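Local coordinates for protein putative TIM-barrel metal-dependent hydrolase (Mycobacterium avium subsp. paratuberculosis S397, PDB 4DZI) that is probably a metal-dependent hydrolase of the amidohydrolase superfamily, with a two-metal site that holds cadmium in the crystal; its substrate is not established, at residues H26-K29 with K30-R33; S142-A145 with F146-L150. One frame throughout, in Å; residues are numbered along the deposited sequence.

Contact 1. Residues H26-K29 with K30-R33; sequences HLDK and KFKR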
ATOM      1  N   HIS C  26     -17.962   5.188 -32.485  1.00 17.59           N
ATOM      2  CA  HIS C  26     -17.374   6.412 -33.033  1.00 17.26           C
ATOM      3  C   HIS C  26     -15.861   6.406 -33.060  1.00 21.58           C
ATOM      4  O   HIS C  26     -15.227   7.459 -33.020  1.00 24.12           O
ATOM      5  CB  HIS C  26     -17.890   7.635 -32.281  1.00 20.99           C
ATOM      6  CG  HIS C  26     -19.389   7.754 -32.301  1.00 23.00           C
ATOM      7  ND1 HIS C  26     -20.084   8.084 -33.434  1.00 25.43           N
ATOM      8  CD2 HIS C  26     -20.335   7.536 -31.312  1.00 21.55           C
ATOM      9  CE1 HIS C  26     -21.405   8.088 -33.164  1.00 25.56           C
ATOM     10  NE2 HIS C  26     -21.566   7.752 -31.866  1.00 24.12           N
ATOM     11  N   LEU C  27     -15.271   5.213 -33.142  1.00 19.45           N
ATOM     12  CA  LEU C  27     -13.821   5.081 -33.176  1.00 18.05           C
ATOM     13  C   LEU C  27     -13.252   5.303 -34.569  1.00 23.11           C
ATOM     14  O   LEU C  27     -13.755   4.731 -35.534  1.00 22.75           O
ATOM     15  CB  LEU C  27     -13.414   3.701 -32.677  1.00 20.26           C
ATOM     16  CG  LEU C  27     -11.936   3.358 -32.541  1.00 18.23           C
ATOM     17  CD1 LEU C  27     -11.322   4.172 -31.410  1.00 20.91           C
ATOM     18  CD2 LEU C  27     -11.783   1.861 -32.301  1.00 20.23           C
ATOM     19  N   ASP C  28     -12.191   6.100 -34.638  1.00 21.38           N
ATOM     20  CA  ASP C  28     -11.442   6.301 -35.891  1.00 30.16           C
ATOM     21  C   ASP C  28     -10.991   4.928 -36.440  1.00 27.23           C
ATOM     22  O   ASP C  28     -10.392   4.139 -35.723  1.00 25.87           O
ATOM     23  CB  ASP C  28     -10.247   7.216 -35.613  1.00 35.15           C
ATOM     24  CG  ASP C  28      -9.395   7.469 -36.848  1.00 52.82           C
ATOM     25  OD1 ASP C  28      -9.484   6.691 -37.826  1.00 44.93           O
ATOM     26  OD2 ASP C  28      -8.625   8.450 -36.833  1.00 52.92           O
ATOM     27  N   LYS C  29     -11.296   4.616 -37.699  1.00 28.68           N
ATOM     28  CA  LYS C  29     -10.987   3.280 -38.219  1.00 34.12           C
ATOM     29  C   LYS C  29      -9.500   2.938 -38.158  1.00 21.26           C
ATOM     30  O   LYS C  29      -9.140   1.775 -38.218  1.00 23.86           O
ATOM     31  CB  LYS C  29     -11.517   3.091 -39.636  1.00 30.27           C
ATOM     32  CG  LYS C  29     -11.546   4.362 -40.462  1.00 61.33           C
ATOM     33  CD  LYS C  29     -10.483   4.374 -41.545  1.00 72.55           C
ATOM     34  CE  LYS C  29     -10.850   5.380 -42.624  1.00 64.74           C
ATOM     35  NZ  LYS C  29     -10.193   5.061 -43.918  1.00 73.74           N
ATOM     36  N   LYS C  30      -8.662   3.953 -38.004  1.00 21.49           N
ATOM     37  CA  LYS C  30      -7.233   3.753 -37.839  1.00 28.48           C
ATOM     38  C   LYS C  30      -6.966   2.852 -36.637  1.00 24.80           C
ATOM     39  O   LYS C  30      -5.975   2.128 -36.597  1.00 23.23           O
ATOM     40  CB  LYS C  30      -6.527   5.089 -37.642  1.00 28.81           C
ATOM     41  CG  LYS C  30      -5.041   4.923 -37.353  1.00 29.22           C
ATOM     42  CD  LYS C  30      -4.332   6.257 -37.163  1.00 33.04           C
ATOM     43  CE  LYS C  30      -2.830   6.044 -37.020  1.00 45.31           C
ATOM     44  NZ  LYS C  30      -2.118   7.287 -36.611  1.00 56.10           N
ATOM     45  N   PHE C  31      -7.850   2.917 -35.651  1.00 20.96           N
ATOM     46  CA  PHE C  31      -7.668   2.172 -34.396  1.00 22.57           C
ATOM     47  C   PHE C  31      -8.586   0.971 -34.227  1.00 18.02           C
ATOM     48  O   PHE C  31      -8.789   0.458 -33.122  1.00 18.70           O
ATOM     49  CB  PHE C  31      -7.832   3.150 -33.233  1.00 22.19           C
ATOM     50  CG  PHE C  31      -6.863   4.297 -33.311  1.00 18.98           C
ATOM     51  CD1 PHE C  31      -5.542   4.135 -32.938  1.00 22.15           C
ATOM     52  CD2 PHE C  31      -7.252   5.520 -33.831  1.00 21.50           C
ATOM     53  CE1 PHE C  31      -4.632   5.177 -33.030  1.00 21.07           C
ATOM     54  CE2 PHE C  31      -6.352   6.565 -33.933  1.00 21.54           C
ATOM     55  CZ  PHE C  31      -5.037   6.398 -33.536  1.00 23.73           C
ATOM     56  N   LYS C  32      -9.086   0.447 -35.339  1.00 18.73           N
ATOM     57  CA  LYS C  32     -10.094  -0.590 -35.280  1.00 22.27           C
ATOM     58  C   LYS C  32      -9.534  -1.856 -34.617  1.00 20.04           C
ATOM     59  O   LYS C  32     -10.267  -2.596 -33.988  1.00 22.30           O
ATOM     60  CB  LYS C  32     -10.608  -0.879 -36.700  1.00 20.71           C
ATOM     61  CG  LYS C  32     -11.654  -1.961 -36.839  1.00 26.14           C
ATOM     62  CD  LYS C  32     -11.812  -2.259 -38.336  1.00 43.98           C
ATOM     63  CE  LYS C  32     -13.175  -2.825 -38.698  1.00 49.45           C
ATOM     64  NZ  LYS C  32     -13.514  -4.018 -37.880  1.00 63.45           N
ATOM     65  N   ARG C  33      -8.236  -2.096 -34.761  1.00 20.04           N
ATOM     66  CA  ARG C  33      -7.614  -3.254 -34.122  1.00 22.30           C
ATOM     67  C   ARG C  33      -6.828  -2.814 -32.899  1.00 20.52           C
ATOM     68  O   ARG C  33      -6.740  -3.547 -31.903  1.00 22.30           O
ATOM     69  CB  ARG C  33      -6.676  -3.982 -35.098  1.00 23.32           C
ATOM     70  CG  ARG C  33      -7.338  -4.329 -36.435  1.00 21.80           C
ATOM     71  CD  ARG C  33      -8.667  -5.062 -36.281  1.00 20.46           C
ATOM     72  NE  ARG C  33      -9.169  -5.314 -37.648  1.00 26.81           N
ATOM     73  CZ  ARG C  33     -10.281  -5.974 -37.965  1.00 38.40           C
ATOM     74  NH1 ARG C  33     -11.074  -6.511 -37.035  1.00 28.74           N
ATOM     75  NH2 ARG C  33     -10.592  -6.108 -39.248  1.00 32.58           N
TER

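Contact 2. Residues S142-A145 with F146-L150; sequences SVHA and FNLWL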
ATOM      1  N   SER C 142      -9.538   6.185 -28.233  1.00 15.73           N
ATOM      2  CA  SER C 142     -10.566   5.328 -27.681  1.00 12.58           C
ATOM      3  C   SER C 142     -11.353   6.088 -26.615  1.00 13.86           C
ATOM      4  O   SER C 142     -12.553   5.894 -26.482  1.00 15.22           O
ATOM      5  CB  SER C 142      -9.993   4.027 -27.051  1.00 12.44           C
ATOM      6  OG  SER C 142      -9.360   3.192 -28.039  1.00 16.48           O
ATOM      7  N   VAL C 143     -10.665   6.947 -25.844  1.00 13.00           N
ATOM      8  CA  VAL C 143     -11.347   7.751 -24.852  1.00 12.95           C
ATOM      9  C   VAL C 143     -12.281   8.719 -25.605  1.00 18.04           C
ATOM     10  O   VAL C 143     -13.440   8.909 -25.219  1.00 14.80           O
ATOM     11  CB  VAL C 143     -10.335   8.499 -23.957  1.00 13.91           C
ATOM     12  CG1 VAL C 143     -10.988   9.640 -23.202  1.00 19.17           C
ATOM     13  CG2 VAL C 143      -9.664   7.516 -22.986  1.00 15.63           C
ATOM     14  N   HIS C 144     -11.822   9.293 -26.717  1.00 16.74           N
ATOM     15  CA  HIS C 144     -12.712  10.199 -27.445  1.00 17.97           C
ATOM     16  C   HIS C 144     -13.936   9.472 -27.987  1.00 17.76           C
ATOM     17  O   HIS C 144     -15.079   9.964 -27.855  1.00 16.80           O
ATOM     18  CB  HIS C 144     -11.956  10.978 -28.548  1.00 17.86           C
ATOM     19  CG  HIS C 144     -12.794  12.033 -29.187  1.00 17.00           C
ATOM     20  ND1 HIS C 144     -13.339  13.048 -28.470  1.00 18.18           N
ATOM     21  CD2 HIS C 144     -13.223  12.193 -30.502  1.00 23.12           C
ATOM     22  CE1 HIS C 144     -14.065  13.832 -29.302  1.00 23.42           C
ATOM     23  NE2 HIS C 144     -13.986  13.310 -30.541  1.00 19.91           N
ATOM     24  N   ALA C 145     -13.734   8.284 -28.566  1.00 15.59           N
ATOM     25  CA  ALA C 145     -14.846   7.477 -29.111  1.00 15.49           C
ATOM     26  C   ALA C 145     -15.875   7.192 -28.021  1.00 14.70           C
ATOM     27  O   ALA C 145     -17.092   7.359 -28.206  1.00 16.30           O
ATOM     28  CB  ALA C 145     -14.318   6.156 -29.647  1.00 20.30           C
ATOM     29  N   PHE C 146     -15.371   6.792 -26.853  1.00 14.53           N
ATOM     30  CA  PHE C 146     -16.209   6.513 -25.726  1.00 13.53           C
ATOM     31  C   PHE C 146     -17.038   7.733 -25.290  1.00 11.38           C
ATOM     32  O   PHE C 146     -18.235   7.611 -24.990  1.00 14.23           O
ATOM     33  CB  PHE C 146     -15.339   6.037 -24.532  1.00 13.28           C
ATOM     34  CG  PHE C 146     -16.129   5.882 -23.245  1.00 13.26           C
ATOM     35  CD1 PHE C 146     -16.888   4.748 -23.034  1.00 17.67           C
ATOM     36  CD2 PHE C 146     -16.142   6.889 -22.281  1.00 15.42           C
ATOM     37  CE1 PHE C 146     -17.614   4.589 -21.856  1.00 17.05           C
ATOM     38  CE2 PHE C 146     -16.909   6.760 -21.120  1.00 13.96           C
ATOM     39  CZ  PHE C 146     -17.642   5.592 -20.921  1.00 16.59           C
ATOM     40  N   ASN C 147     -16.387   8.887 -25.216  1.00 13.48           N
ATOM     41  CA  ASN C 147     -17.045  10.104 -24.773  1.00 14.23           C
ATOM     42  C   ASN C 147     -18.135  10.502 -25.776  1.00 16.65           C
ATOM     43  O   ASN C 147     -19.184  10.975 -25.368  1.00 15.54           O
ATOM     44  CB  ASN C 147     -16.013  11.214 -24.637  1.00 12.57           C
ATOM     45  CG  ASN C 147     -15.122  11.038 -23.423  1.00 11.60           C
ATOM     46  OD1 ASN C 147     -15.416  10.246 -22.534  1.00 14.65           O
ATOM     47  ND2 ASN C 147     -14.045  11.819 -23.369  1.00 10.62           N
ATOM     48  N   LEU C 148     -17.882  10.298 -27.073  1.00 16.46           N
ATOM     49  CA  LEU C 148     -18.914  10.553 -28.094  1.00 19.66           C
ATOM     50  C   LEU C 148     -20.100   9.614 -27.871  1.00 18.62           C
ATOM     51  O   LEU C 148     -21.254  10.038 -27.908  1.00 18.19           O
ATOM     52  CB  LEU C 148     -18.334  10.363 -29.506  1.00 16.02           C
ATOM     53  CG  LEU C 148     -17.344  11.433 -30.016  1.00 15.42           C
ATOM     54  CD1 LEU C 148     -16.640  11.021 -31.304  1.00 20.15           C
ATOM     55  CD2 LEU C 148     -18.096  12.737 -30.223  1.00 21.23           C
ATOM     56  N   TRP C 149     -19.819   8.319 -27.658  1.00 14.35           N
ATOM     57  CA  TRP C 149     -20.861   7.375 -27.366  1.00 15.11           C
ATOM     58  C   TRP C 149     -21.657   7.791 -26.135  1.00 13.75           C
ATOM     59  O   TRP C 149     -22.888   7.696 -26.079  1.00 15.70           O
ATOM     60  CB  TRP C 149     -20.282   5.943 -27.181  1.00 13.60           C
ATOM     61  CG  TRP C 149     -21.337   5.127 -26.492  1.00 15.71           C
ATOM     62  CD1 TRP C 149     -22.472   4.572 -27.071  1.00 16.18           C
ATOM     63  CD2 TRP C 149     -21.500   4.927 -25.041  1.00 11.35           C
ATOM     64  NE1 TRP C 149     -23.269   4.015 -26.131  1.00 17.92           N
ATOM     65  CE2 TRP C 149     -22.714   4.173 -24.870  1.00 15.51           C
ATOM     66  CE3 TRP C 149     -20.726   5.252 -23.902  1.00 12.42           C
ATOM     67  CZ2 TRP C 149     -23.185   3.793 -23.619  1.00 15.85           C
ATOM     68  CZ3 TRP C 149     -21.202   4.843 -22.638  1.00 12.90           C
ATOM     69  CH2 TRP C 149     -22.418   4.135 -22.503  1.00 14.27           C
ATOM     70  N   LEU C 150     -20.935   8.253 -25.109  1.00 13.78           N
ATOM     71  CA  LEU C 150     -21.577   8.562 -23.820  1.00 13.91           C
ATOM     72  C   LEU C 150     -22.530   9.749 -23.963  1.00 16.27           C
ATOM     73  O   LEU C 150     -23.644   9.738 -23.431  1.00 14.07           O
ATOM     74  CB  LEU C 150     -20.509   8.889 -22.778  1.00 12.91           C
ATOM     75  CG  LEU C 150     -21.007   9.250 -21.382  1.00 13.97           C
ATOM     76  CD1 LEU C 150     -21.722   8.106 -20.673  1.00 12.71           C
ATOM     77  CD2 LEU C 150     -19.769   9.695 -20.572  1.00 13.48           C
TER

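Contact 1. Residues H26-K29 with K30-R33
Asp28 holds the start of the segment 30-33 with both its backbone and its carboxylate. The carboxylate bond runs from Lys30 N to Asp28 OD1 at 2.9 Å and is almost straight, 171° at the hydrogen, although the N-H comes down on OD1 from well above the carboxylate plane. With CG anti to the backbone N (chi1 179°), beside its own carbonyl carbon, the carboxylate leans forward to the Lys30 peptide. Next comes the backbone bond from Phe31 N to Asp28 O, 2.8 Å long. A second one, from Lys32 N to Lys29 O, is longer at 3.2 Å and more bent.

Taken together, these bonds make an Asx turn laid over a type I beta-turn, with Lys29 and Lys30 at the corners; a second, overlapping type I beta-turn follows, with Lys30 and Phe31 at its corners. The whole bend sits at the surface, in the loop between strand 9-15 and strand 36-40.

Van der Waals contacts fill in around the Phe31 side chain. Leu27 CD1 and Phe31 CB, 4.1 Å apart, form the apolar pair, the two side chains crossing at about a right angle, while Leu27 CD2 comes to 3.4 Å from Phe31 O. Asp28 CB lies at the rim of the Phe31 ring, in its plane and 3.9 Å from CD2, with the carboxylate nearly perpendicular to the ring. Over one ring face passes Lys30 CG, 4.0 Å above the centre. The buried Phe31 side chain packs against helix 136-153, touching Glu137 and Ala141.

Charge adds less. The extended Lys30 chain carries NZ 6.6 Å from Asp28 OD2, too far for a salt bridge, and into a long, weak ion pair with Glu137.

Contact 2. Residues S142-A145 with F146-L150
Leu148 lies over one face of the His144 imidazole, one helical turn further on, and the two side chains approach at a slant. Leu148 CG sits 4.2 Å from the ring centroid, 22° off the normal and displaced toward the rim, a CH-pi contact; its CD1 reaches His144 NE2 at 3.6 Å. The ring can meet Leu148 because His144 CG is anti to the backbone N (chi1 -173°), beside the carbonyl carbon, which swings it forward along the helix. The other ring nitrogen, ND1, is hydrogen-bonded to Glu180 OE2, which fixes the rotation of the imidazole.

Val143 and Asn147 run side by side, pointing the same way, with Val143 CG1 3.8 Å from Asn147 ND2. The buried amide of Asn147 is satisfied at both ends: ND2 by that same Glu180 OE2, OD1 by Ile168 N.

Under these pairs the backbone bonds are regular, as in Asn147 N to Val143 O at 2.9 Å. Phe146 and Trp149 lead off toward Phe23 and Tyr16, whereas His144 and Leu148 face Phe183 of helix 174-186. This is i to i+4 packing on an alpha-helix of the outer layer of the amidohydrolase TIM barrel.

How the contacts relate
Contact 1 comes first in the chain, and its loop lies against the helix of contact 2, their centres 11 Å apart. The join is mostly van der Waals packing: Leu27 CA and His26 O each come to 3.7 Å from Ala145 CB, and His26 CB is equally close to Leu148 CD1, the methyl that also meets the His144 ring. Beyond this, His26 NE2 is hydrogen-bonded to Glu152, further along helix 136-153. The order from outside inward is surface turn, helix, barrel interior: contact 1 is centred about 25 Å from the centre of the chain and contact 2 about 16 Å. Neither supplies a metal ligand, but the Phe146 side chain is about 13 Å from a bound cadmium ion.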